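PDB 6ZMQ: cytochrome C-type biogenesis protein ccmF from Thermus thermophilus, which acts as a membrane-bound, heme-binding cytochrome c heme lyase, thought to attach heme to apocytochromes c during their maturation. Local coordinates for residues 142-147 against 202-207; 295-300 against 339-344; 460-465 against 523-528. All coordinates share one frame; numbering follows the deposited sequence.

Contact 1 of 3, residues 142-147 against 202-207; sequences LAVLFG and VPYAYA. With PTY (phosphatidylethanolamine), chain E.
V144 and L145 pack against A205 where two helices of the membrane bundle meet: 135-157 and 185-213, both predicted to span the bilayer. The two short segments run in broadly opposite senses, with 135° between their N-to-C directions and about 9.0 Å between their axes at closest approach. The small side chain of A205 marks the middle of the pairing, and its CA lies 6.0 Å from the CA of V144. Two residues cover the one methyl. V144 CG1 comes to 3.7 Å from A205 CB, while L145, whose CB points neither at the other helix nor away from it, brings CD2 round to 3.8 Å from that CB. The other branch of V144 works on a different partner: with CG2 anti to the backbone N, that methyl reaches Y204 CE2 at 3.8 Å, approaching the ring obliquely. Everything exchanged between the segments is apolar. The hydroxyl of Y204 is satisfied beyond them, by the carbonyl of A336.

A phosphatidylethanolamine tail runs along the flank of helix 135-157. G147 has no side chain to hold it off, and its carbonyl O lies 3.3 Å from lipid C21; further along the tail, C25 is 3.9 Å from V144 CA.

Neighbouring helices close the surroundings. A143 and F146 pack on helix 20-47, V202 and P203 meet W226 of helix 224-247, and helix 288-307 receives A207 on F292 and V295 and stacks F299 on the Y204 ring.

Contact 2 of 3, residues 295-300 against 339-344; sequences VTLAFA and LGLGLL
T296 and L297 meet G340 and L341 in an almost exactly antiparallel pair of helices, 288-307 and 325-345, each predicted to cross the membrane. The axes of the two segments approach to 9.5 Å and their directions differ by 174°. The pair joins the part of the chain assigned to the cytochrome c assembly family to the part assigned to the CcmF C-terminal family.

Backbone packing comes first. G340 presents bare main chain to T296, whose forked end straddles it: both OG1 and CG2 lie 3.7 Å from G340 CA. The two CA atoms are 5.6 Å apart, the nearest such pair between the segments. The polar branch of the fork stays with its own helix. At chi1 -56° OG1 sits beside the backbone N, which carries it back to the carbonyl of F292, and there it is hydrogen-bonded.

Contacts between apolar groups lie to one side of this, nearer the surface. L341 divides its two methyls between neighbouring residues of the facing helix. It slides past T296 in the opposite direction, and meets L297 at about a right angle, with CD1 4.2 Å from L297 CD2.

Other helices back the pair. V295 and A298 reach F274 and L270 of helix 266-284, which carries the heme ligand H276, and A300 carries the interface on to F333 and T337. At the threonine itself, the second methyl of L341, CD2, rests 3.9 Å from T296 CB.

Contact 3 of 3, residues 460-465 against 523-528; sequences LGASFA and SQTYRL. With PTY (phosphatidylethanolamine), chain H.
A462 packs against T525 and Y526, and this small patch is the tight part of the contact. The methyl A462 CB lies 3.8 Å from Y526 CE2, coming to the ring obliquely, and 4.1 Å from T525 OG1. That hydroxyl is turned to its own helix, where A521 O accepts a hydrogen bond. The Y526 ring is steadied from two directions: one face has T525 CB 4.1 Å above its plane, offset toward the rim, and its OH is hydrogen-bonded to the backbone N of T459, just ahead of helix 460-484. The whole contact is small: its nearest CA atoms, those of A462 and T525, are 6.9 Å apart, and the segments bury 104 Å² in all.

The other side is looser, and there lipid takes over from protein. A phosphatidylethanolamine lies alongside both segments. T525 CG2, anti to the carbonyl carbon, comes to 3.5 Å from ester oxygen O7; Q524, bent at its second torsion, lays CB and CG along the start of one acyl chain. From the other helix, G461 CA is 3.7 Å from C12 of the second chain, and F464 CE2 is 3.6 Å from C18 further down.

Y526 is the first residue to leave helical geometry, and L528 then pairs with V623 in a sheet. The arrangement is a lipid-lined junction where a membrane helix ends and passes into a beta domain.

Along the chain the three contacts come in series, each closing before the next opens. Contacts 1 and 2 are neighbours, their centres 11 Å apart, and helices 185-213 and 288-307 touch directly between them: A207 CB lies 3.6 Å from V295 CG1. Together they tie four helices of one bundle region. Contact 3 lies far off, about 45 Å from contact 1 and 38 Å from contact 2, centre to centre, and across the chain's centre from contact 1. Its helix 501-525 carries the heme ligand H510. Bound phosphatidylethanolamine touches residues of all three, so lipid lies against the helices at widely separated places in this membrane protein.

Contact 1 of 3, residues 142-147 against 202-207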
loop_
_atom_site.group_PDB
_atom_site.type_symbol
_atom_site.label_atom_id
_atom_site.label_comp_id
_atom_site.label_asym_id
_atom_site.label_seq_id
_atom_site.Cartn_x
_atom_site.Cartn_y
_atom_site.Cartn_z
ATOM N N LEU A 142 23.336 9.307 5.249
ATOM C CA LEU A 142 23.424 8.664 6.554
ATOM C C LEU A 142 22.849 9.542 7.655
ATOM O O LEU A 142 22.179 9.019 8.549
ATOM C CB LEU A 142 24.865 8.248 6.858
ATOM C CG LEU A 142 25.454 7.136 5.976
ATOM C CD1 LEU A 142 26.659 6.517 6.621
ATOM C CD2 LEU A 142 24.417 6.049 5.708
ATOM N N ALA A 143 23.038 10.873 7.559
ATOM C CA ALA A 143 22.486 11.796 8.556
ATOM C C ALA A 143 20.958 11.735 8.628
ATOM O O ALA A 143 20.387 11.561 9.714
ATOM C CB ALA A 143 22.942 13.217 8.256
ATOM N N VAL A 144 20.283 11.781 7.471
ATOM C CA VAL A 144 18.815 11.779 7.510
ATOM C C VAL A 144 18.261 10.373 7.824
ATOM O O VAL A 144 17.265 10.240 8.559
ATOM C CB VAL A 144 18.243 12.381 6.207
ATOM C CG1 VAL A 144 18.847 11.732 5.038
ATOM C CG2 VAL A 144 16.705 12.319 6.134
ATOM N N LEU A 145 18.919 9.301 7.340
ATOM C CA LEU A 145 18.424 7.951 7.636
ATOM C C LEU A 145 18.653 7.560 9.100
ATOM O O LEU A 145 17.767 6.958 9.733
ATOM C CB LEU A 145 19.052 6.936 6.676
ATOM C CG LEU A 145 18.645 6.940 5.196
ATOM C CD1 LEU A 145 19.243 5.736 4.498
ATOM C CD2 LEU A 145 17.129 6.911 5.085
ATOM N N PHE A 146 19.800 7.952 9.677
ATOM C CA PHE A 146 20.022 7.785 11.107
ATOM C C PHE A 146 19.093 8.674 11.928
ATOM O O PHE A 146 18.751 8.315 13.052
ATOM C CB PHE A 146 21.474 8.099 11.476
ATOM C CG PHE A 146 22.428 6.940 11.286
ATOM C CD1 PHE A 146 22.238 5.761 11.974
ATOM C CD2 PHE A 146 23.577 7.066 10.512
ATOM C CE1 PHE A 146 23.120 4.705 11.839
ATOM C CE2 PHE A 146 24.466 6.017 10.363
ATOM C CZ PHE A 146 24.239 4.831 11.039
ATOM N N GLY A 147 18.665 9.815 11.378
ATOM C CA GLY A 147 17.643 10.621 12.036
ATOM C C GLY A 147 16.292 9.934 12.126
ATOM O O GLY A 147 15.601 10.037 13.144
ATOM N N VAL A 202 14.760 5.754 1.190
ATOM C CA VAL A 202 16.139 5.920 0.708
ATOM C C VAL A 202 16.276 6.850 -0.504
ATOM O O VAL A 202 17.250 7.615 -0.541
ATOM C CB VAL A 202 16.839 4.563 0.596
ATOM C CG1 VAL A 202 15.990 3.548 -0.094
ATOM C CG2 VAL A 202 18.217 4.614 -0.097
ATOM N N PRO A 203 15.336 6.903 -1.475
ATOM C CA PRO A 203 15.331 8.052 -2.413
ATOM C C PRO A 203 15.184 9.421 -1.768
ATOM O O PRO A 203 15.929 10.334 -2.165
ATOM C CB PRO A 203 14.121 7.747 -3.320
ATOM C CG PRO A 203 13.472 6.532 -2.697
ATOM C CD PRO A 203 14.626 5.812 -2.141
ATOM N N TYR A 204 14.274 9.559 -0.778
ATOM C CA TYR A 204 14.049 10.830 -0.080
ATOM C C TYR A 204 15.325 11.342 0.556
ATOM O O TYR A 204 15.659 12.527 0.413
ATOM C CB TYR A 204 12.979 10.670 1.012
ATOM C CG TYR A 204 12.920 11.829 2.012
ATOM C CD1 TYR A 204 12.270 13.014 1.678
ATOM C CD2 TYR A 204 13.489 11.729 3.296
ATOM C CE1 TYR A 204 12.199 14.070 2.570
ATOM C CE2 TYR A 204 13.431 12.791 4.190
ATOM C CZ TYR A 204 12.784 13.956 3.816
ATOM O OH TYR A 204 12.696 15.018 4.689
ATOM N N ALA A 205 16.063 10.428 1.204
ATOM C CA ALA A 205 17.379 10.695 1.768
ATOM C C ALA A 205 18.325 11.257 0.727
ATOM O O ALA A 205 18.847 12.369 0.906
ATOM C CB ALA A 205 17.941 9.397 2.349
ATOM N N TYR A 206 18.396 10.579 -0.432
ATOM C CA TYR A 206 19.219 11.014 -1.558
ATOM C C TYR A 206 18.792 12.385 -2.051
ATOM O O TYR A 206 19.646 13.259 -2.267
ATOM C CB TYR A 206 19.139 9.987 -2.687
ATOM C CG TYR A 206 20.200 8.897 -2.678
ATOM C CD1 TYR A 206 20.068 7.775 -1.868
ATOM C CD2 TYR A 206 21.301 8.967 -3.519
ATOM C CE1 TYR A 206 21.010 6.764 -1.873
ATOM C CE2 TYR A 206 22.248 7.957 -3.533
ATOM C CZ TYR A 206 22.102 6.864 -2.707
ATOM O OH TYR A 206 23.046 5.865 -2.716
ATOM N N ALA A 207 17.467 12.633 -2.057
ATOM C CA ALA A 207 16.937 13.913 -2.511
ATOM C C ALA A 207 17.312 15.035 -1.563
ATOM O O ALA A 207 17.801 16.082 -2.006
ATOM C CB ALA A 207 15.434 13.838 -2.643
HETATM C C1 PTY E . 4.610 15.024 25.294
HETATM C C2 PTY E . -1.313 16.789 28.904
HETATM C C3 PTY E . -1.144 16.481 27.417
HETATM O O4 PTY E . 4.887 13.657 25.376
HETATM C C5 PTY E . 2.350 15.091 24.157
HETATM C C6 PTY E . 3.853 15.402 24.016
HETATM O O7 PTY E . 4.417 14.787 22.870
HETATM C C8 PTY E . 5.312 15.584 22.112
HETATM O O10 PTY E . 5.613 16.659 22.507
HETATM C C11 PTY E . 5.908 15.096 20.777
HETATM C C12 PTY E . 6.997 16.041 20.223
HETATM C C13 PTY E . 7.183 15.926 18.694
HETATM C C14 PTY E . 8.654 15.906 18.244
HETATM C C15 PTY E . 8.858 15.063 16.975
HETATM C C16 PTY E . 10.022 15.556 16.095
HETATM C C17 PTY E . 11.073 14.448 15.911
HETATM C C18 PTY E . 11.842 14.552 14.586
HETATM C C19 PTY E . 13.013 13.562 14.567
HETATM C C20 PTY E . 13.988 13.887 13.427
HETATM C C21 PTY E . 15.385 13.328 13.723
HETATM C C22 PTY E . 16.476 14.320 13.296
HETATM C C23 PTY E . 16.771 14.196 11.797
HETATM C C24 PTY E . 17.959 15.085 11.408
HETATM C C25 PTY E . 18.421 14.822 9.971
HETATM C C26 PTY E . 18.273 16.093 9.131
HETATM C C27 PTY E . 19.422 16.219 8.133
HETATM C C28 PTY E . 18.991 17.170 7.020
HETATM C C29 PTY E . 20.201 17.795 6.336
HETATM C C30 PTY E . 6.015 13.389 26.163
HETATM C C31 PTY E . 7.411 13.534 25.554
HETATM O O30 PTY E . 5.893 13.069 27.299
HETATM C C32 PTY E . 7.474 12.749 24.242
HETATM C C33 PTY E . 8.752 13.066 23.461
HETATM C C34 PTY E . 8.888 12.089 22.289
HETATM C C35 PTY E . 10.122 12.439 21.453
HETATM C C36 PTY E . 10.676 11.198 20.751
HETATM C C37 PTY E . 12.180 11.364 20.534
HETATM C C38 PTY E . 12.494 11.325 19.038
HETATM C C39 PTY E . 13.956 11.691 18.773
HETATM C C40 PTY E . 14.031 13.106 18.198
HETATM C C41 PTY E . 15.415 13.393 17.613
HETATM C C42 PTY E . 16.308 14.030 18.677
HETATM C C43 PTY E . 17.429 14.811 17.997
HETATM C C44 PTY E . 18.719 14.005 18.111
HETATM P P1 PTY E . 1.222 16.156 26.338
HETATM O O11 PTY E . -0.058 15.615 27.230
HETATM O O12 PTY E . 0.754 17.253 25.413
HETATM O O13 PTY E . 2.232 16.740 27.294
HETATM O O14 PTY E . 1.940 14.924 25.495
HETATM N N1 PTY E . -1.225 18.224 29.111
#

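Contact 2 of 3, residues 295-300 against 339-344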
loop_
_atom_site.group_PDB
_atom_site.type_symbol
_atom_site.label_atom_id
_atom_site.label_comp_id
_atom_site.label_asym_id
_atom_site.label_seq_id
_atom_site.Cartn_x
_atom_site.Cartn_y
_atom_site.Cartn_z
ATOM N N VAL A 295 9.061 13.147 -4.279
ATOM C CA VAL A 295 9.634 12.174 -3.347
ATOM C C VAL A 295 9.490 12.661 -1.904
ATOM O O VAL A 295 9.241 11.851 -1.000
ATOM C CB VAL A 295 11.094 11.818 -3.707
ATOM C CG1 VAL A 295 12.027 12.980 -3.563
ATOM C CG2 VAL A 295 11.589 10.591 -2.906
ATOM N N THR A 296 9.528 13.991 -1.675
ATOM C CA THR A 296 9.292 14.494 -0.320
ATOM C C THR A 296 7.839 14.286 0.107
ATOM O O THR A 296 7.576 13.746 1.195
ATOM C CB THR A 296 9.677 15.976 -0.226
ATOM O OG1 THR A 296 11.040 16.157 -0.636
ATOM C CG2 THR A 296 9.492 16.490 1.191
ATOM N N LEU A 297 6.898 14.621 -0.783
ATOM C CA LEU A 297 5.475 14.510 -0.481
ATOM C C LEU A 297 5.045 13.053 -0.358
ATOM O O LEU A 297 4.311 12.698 0.568
ATOM C CB LEU A 297 4.664 15.225 -1.560
ATOM C CG LEU A 297 4.684 16.752 -1.471
ATOM C CD1 LEU A 297 4.080 17.384 -2.728
ATOM C CD2 LEU A 297 4.002 17.267 -0.225
ATOM N N ALA A 298 5.503 12.198 -1.284
ATOM C CA ALA A 298 5.228 10.764 -1.249
ATOM C C ALA A 298 5.804 10.089 -0.014
ATOM O O ALA A 298 5.146 9.231 0.586
ATOM C CB ALA A 298 5.782 10.099 -2.511
ATOM N N PHE A 299 7.017 10.485 0.404
ATOM C CA PHE A 299 7.652 9.870 1.563
ATOM C C PHE A 299 6.936 10.228 2.863
ATOM O O PHE A 299 6.674 9.351 3.698
ATOM C CB PHE A 299 9.117 10.291 1.622
ATOM C CG PHE A 299 9.769 10.008 2.937
ATOM C CD1 PHE A 299 10.074 8.707 3.289
ATOM C CD2 PHE A 299 10.070 11.039 3.834
ATOM C CE1 PHE A 299 10.666 8.432 4.502
ATOM C CE2 PHE A 299 10.657 10.754 5.055
ATOM C CZ PHE A 299 10.950 9.448 5.382
ATOM N N ALA A 300 6.658 11.519 3.079
ATOM C CA ALA A 300 5.947 11.905 4.301
ATOM C C ALA A 300 4.489 11.438 4.286
ATOM O O ALA A 300 3.909 11.148 5.353
ATOM C CB ALA A 300 6.021 13.414 4.496
ATOM N N LEU A 339 11.571 19.973 5.709
ATOM C CA LEU A 339 12.978 19.847 5.335
ATOM C C LEU A 339 13.155 19.669 3.830
ATOM O O LEU A 339 13.940 20.410 3.207
ATOM C CB LEU A 339 13.599 18.680 6.103
ATOM C CG LEU A 339 14.881 18.034 5.588
ATOM C CD1 LEU A 339 16.044 18.998 5.757
ATOM C CD2 LEU A 339 15.157 16.708 6.291
ATOM N N GLY A 340 12.408 18.728 3.231
ATOM C CA GLY A 340 12.539 18.495 1.796
ATOM C C GLY A 340 12.078 19.670 0.947
ATOM O O GLY A 340 12.771 20.092 0.011
ATOM N N LEU A 341 10.930 20.260 1.294
ATOM C CA LEU A 341 10.458 21.379 0.489
ATOM C C LEU A 341 11.163 22.687 0.832
ATOM O O LEU A 341 11.195 23.584 -0.009
ATOM C CB LEU A 341 8.935 21.487 0.608
ATOM C CG LEU A 341 8.193 20.207 0.178
ATOM C CD1 LEU A 341 6.707 20.447 0.052
ATOM C CD2 LEU A 341 8.720 19.649 -1.156
ATOM N N GLY A 342 11.810 22.783 1.998
ATOM C CA GLY A 342 12.676 23.923 2.255
ATOM C C GLY A 342 13.946 23.885 1.428
ATOM O O GLY A 342 14.360 24.902 0.853
ATOM N N LEU A 343 14.582 22.706 1.344
ATOM C CA LEU A 343 15.764 22.618 0.490
ATOM C C LEU A 343 15.422 22.648 -0.999
ATOM O O LEU A 343 16.287 23.017 -1.801
ATOM C CB LEU A 343 16.598 21.378 0.812
ATOM C CG LEU A 343 17.186 21.185 2.213
ATOM C CD1 LEU A 343 18.089 19.968 2.216
ATOM C CD2 LEU A 343 17.964 22.419 2.661
ATOM N N LEU A 344 14.187 22.303 -1.392
ATOM C CA LEU A 344 13.784 22.575 -2.775
ATOM C C LEU A 344 13.460 24.052 -2.990
ATOM O O LEU A 344 13.677 24.587 -4.083
ATOM C CB LEU A 344 12.630 21.654 -3.197
ATOM C CG LEU A 344 12.007 21.785 -4.595
ATOM C CD1 LEU A 344 12.072 20.497 -5.361
ATOM C CD2 LEU A 344 10.566 22.187 -4.431
#

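Contact 3 of 3, residues 460-465 against 523-528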
loop_
_atom_site.group_PDB
_atom_site.type_symbol
_atom_site.label_atom_id
_atom_site.label_comp_id
_atom_site.label_asym_id
_atom_site.label_seq_id
_atom_site.Cartn_x
_atom_site.Cartn_y
_atom_site.Cartn_z
ATOM N N LEU A 460 -23.664 5.614 -19.918
ATOM C CA LEU A 460 -22.558 6.292 -20.605
ATOM C C LEU A 460 -21.275 6.267 -19.774
ATOM O O LEU A 460 -20.170 6.247 -20.327
ATOM C CB LEU A 460 -22.961 7.723 -20.980
ATOM C CG LEU A 460 -22.040 8.417 -21.995
ATOM C CD1 LEU A 460 -22.215 7.779 -23.368
ATOM C CD2 LEU A 460 -22.282 9.913 -22.089
ATOM N N GLY A 461 -21.413 6.210 -18.447
ATOM C CA GLY A 461 -20.344 5.773 -17.567
ATOM C C GLY A 461 -19.752 4.409 -17.888
ATOM O O GLY A 461 -18.554 4.317 -18.176
ATOM N N ALA A 462 -20.577 3.353 -17.865
ATOM C CA ALA A 462 -20.082 1.994 -18.095
ATOM C C ALA A 462 -19.647 1.776 -19.545
ATOM O O ALA A 462 -18.615 1.144 -19.807
ATOM C CB ALA A 462 -21.152 0.977 -17.699
ATOM N N SER A 463 -20.429 2.280 -20.504
ATOM C CA SER A 463 -20.066 2.136 -21.911
ATOM C C SER A 463 -18.841 2.968 -22.279
ATOM O O SER A 463 -18.008 2.524 -23.084
ATOM C CB SER A 463 -21.250 2.514 -22.792
ATOM O OG SER A 463 -22.013 3.544 -22.232
ATOM N N PHE A 464 -18.677 4.141 -21.659
ATOM C CA PHE A 464 -17.483 4.938 -21.905
ATOM C C PHE A 464 -16.262 4.312 -21.242
ATOM O O PHE A 464 -15.147 4.427 -21.755
ATOM C CB PHE A 464 -17.686 6.365 -21.403
ATOM C CG PHE A 464 -16.459 7.212 -21.532
ATOM C CD1 PHE A 464 -15.914 7.454 -22.782
ATOM C CD2 PHE A 464 -15.792 7.674 -20.405
ATOM C CE1 PHE A 464 -14.762 8.202 -22.917
ATOM C CE2 PHE A 464 -14.633 8.412 -20.536
ATOM C CZ PHE A 464 -14.120 8.680 -21.796
ATOM N N ALA A 465 -16.453 3.635 -20.108
ATOM C CA ALA A 465 -15.357 2.889 -19.494
ATOM C C ALA A 465 -14.934 1.699 -20.349
ATOM O O ALA A 465 -13.739 1.375 -20.421
ATOM C CB ALA A 465 -15.761 2.429 -18.100
ATOM N N SER A 523 -18.481 -2.410 -11.682
ATOM C CA SER A 523 -18.981 -2.835 -10.373
ATOM C C SER A 523 -19.616 -1.679 -9.602
ATOM O O SER A 523 -20.536 -1.894 -8.801
ATOM C CB SER A 523 -17.859 -3.477 -9.557
ATOM O OG SER A 523 -16.787 -2.581 -9.337
ATOM N N GLN A 524 -19.101 -0.460 -9.784
ATOM C CA GLN A 524 -19.674 0.716 -9.136
ATOM C C GLN A 524 -21.048 1.053 -9.699
ATOM O O GLN A 524 -21.957 1.438 -8.952
ATOM C CB GLN A 524 -18.728 1.910 -9.288
ATOM C CG GLN A 524 -17.636 2.007 -8.223
ATOM C CD GLN A 524 -18.189 2.067 -6.808
ATOM O OE1 GLN A 524 -19.165 2.766 -6.537
ATOM N NE2 GLN A 524 -17.561 1.329 -5.899
ATOM N N THR A 525 -21.207 0.962 -11.023
ATOM C CA THR A 525 -22.501 1.254 -11.631
ATOM C C THR A 525 -23.530 0.179 -11.296
ATOM O O THR A 525 -24.642 0.481 -10.847
ATOM C CB THR A 525 -22.359 1.400 -13.151
ATOM O OG1 THR A 525 -21.386 0.472 -13.649
ATOM C CG2 THR A 525 -21.947 2.817 -13.528
ATOM N N TYR A 526 -23.177 -1.083 -11.524
ATOM C CA TYR A 526 -24.164 -2.148 -11.696
ATOM C C TYR A 526 -24.231 -3.091 -10.501
ATOM O O TYR A 526 -24.007 -4.289 -10.624
ATOM C CB TYR A 526 -23.851 -2.925 -12.963
ATOM C CG TYR A 526 -24.260 -2.163 -14.162
ATOM C CD1 TYR A 526 -25.481 -1.505 -14.167
ATOM C CD2 TYR A 526 -23.462 -2.114 -15.299
ATOM C CE1 TYR A 526 -25.892 -0.800 -15.242
ATOM C CE2 TYR A 526 -23.869 -1.394 -16.401
ATOM C CZ TYR A 526 -25.096 -0.744 -16.355
ATOM O OH TYR A 526 -25.572 -0.009 -17.400
ATOM N N ARG A 527 -24.636 -2.577 -9.349
ATOM C CA ARG A 527 -24.665 -3.458 -8.194
ATOM C C ARG A 527 -25.997 -3.358 -7.470
ATOM O O ARG A 527 -26.581 -2.274 -7.354
ATOM C CB ARG A 527 -23.463 -3.186 -7.283
ATOM C CG ARG A 527 -23.572 -2.199 -6.153
ATOM C CD ARG A 527 -22.305 -2.321 -5.331
ATOM N NE ARG A 527 -22.569 -2.338 -3.902
ATOM C CZ ARG A 527 -21.691 -2.736 -2.992
ATOM N NH1 ARG A 527 -22.051 -2.844 -1.723
ATOM N NH2 ARG A 527 -20.482 -3.138 -3.364
ATOM N N LEU A 528 -26.511 -4.512 -7.066
ATOM C CA LEU A 528 -27.768 -4.580 -6.337
ATOM C C LEU A 528 -27.602 -5.360 -5.044
ATOM O O LEU A 528 -26.963 -6.416 -5.018
ATOM C CB LEU A 528 -28.916 -5.188 -7.183
ATOM C CG LEU A 528 -28.962 -6.613 -7.740
ATOM C CD1 LEU A 528 -30.385 -6.988 -8.063
ATOM C CD2 LEU A 528 -28.200 -6.644 -9.044
HETATM C C1 PTY H . -21.733 6.098 -11.745
HETATM C C2 PTY H . -20.939 12.869 -12.160
HETATM C C3 PTY H . -22.122 12.198 -12.856
HETATM O O4 PTY H . -20.750 5.422 -11.015
HETATM C C5 PTY H . -22.110 7.613 -13.697
HETATM C C6 PTY H . -21.060 6.858 -12.887
HETATM O O7 PTY H . -20.370 5.963 -13.715
HETATM C C8 PTY H . -18.985 6.167 -13.708
HETATM O O10 PTY H . -18.272 5.369 -13.191
HETATM C C11 PTY H . -18.410 7.432 -14.348
HETATM C C12 PTY H . -17.524 7.101 -15.547
HETATM C C13 PTY H . -17.668 8.219 -16.583
HETATM C C14 PTY H . -16.902 9.460 -16.122
HETATM C C15 PTY H . -16.969 10.554 -17.186
HETATM C C16 PTY H . -15.622 10.736 -17.895
HETATM C C17 PTY H . -15.837 11.631 -19.121
HETATM C C18 PTY H . -14.529 11.954 -19.852
HETATM C C19 PTY H . -14.872 12.529 -21.233
HETATM C C20 PTY H . -13.757 12.323 -22.266
HETATM C C21 PTY H . -14.342 12.471 -23.677
HETATM C C22 PTY H . -13.739 13.670 -24.417
HETATM C C23 PTY H . -14.227 13.708 -25.870
HETATM C C24 PTY H . -13.281 14.551 -26.729
HETATM C C25 PTY H . -13.510 14.249 -28.209
HETATM C C26 PTY H . -12.159 14.237 -28.922
HETATM C C27 PTY H . -12.020 15.501 -29.767
HETATM C C28 PTY H . -10.540 15.806 -29.981
HETATM C C29 PTY H . -9.939 16.281 -28.659
HETATM C C30 PTY H . -20.884 5.520 -9.626
HETATM C C31 PTY H . -19.649 5.481 -8.724
HETATM O O30 PTY H . -21.957 5.625 -9.138
HETATM C C32 PTY H . -18.379 5.659 -9.555
HETATM C C33 PTY H . -17.162 5.687 -8.631
HETATM C C34 PTY H . -16.013 6.405 -9.333
HETATM C C35 PTY H . -15.472 5.520 -10.453
HETATM C C36 PTY H . -13.966 5.358 -10.273
HETATM C C37 PTY H . -13.293 5.203 -11.636
HETATM C C38 PTY H . -11.790 5.131 -11.396
HETATM C C39 PTY H . -11.127 4.363 -12.532
HETATM C C40 PTY H . -9.773 3.840 -12.064
HETATM C C41 PTY H . -8.756 4.134 -13.166
HETATM C C42 PTY H . -7.415 3.494 -12.820
HETATM C C43 PTY H . -6.807 4.239 -11.636
HETATM C C44 PTY H . -5.324 3.899 -11.497
HETATM P P1 PTY H . -23.305 9.875 -13.038
HETATM O O11 PTY H . -21.960 10.805 -12.834
HETATM O O12 PTY H . -23.854 10.080 -14.429
HETATM O O13 PTY H . -24.354 10.300 -12.041
HETATM O O14 PTY H . -22.959 8.279 -12.806
HETATM N N1 PTY H . -20.941 14.300 -12.419
#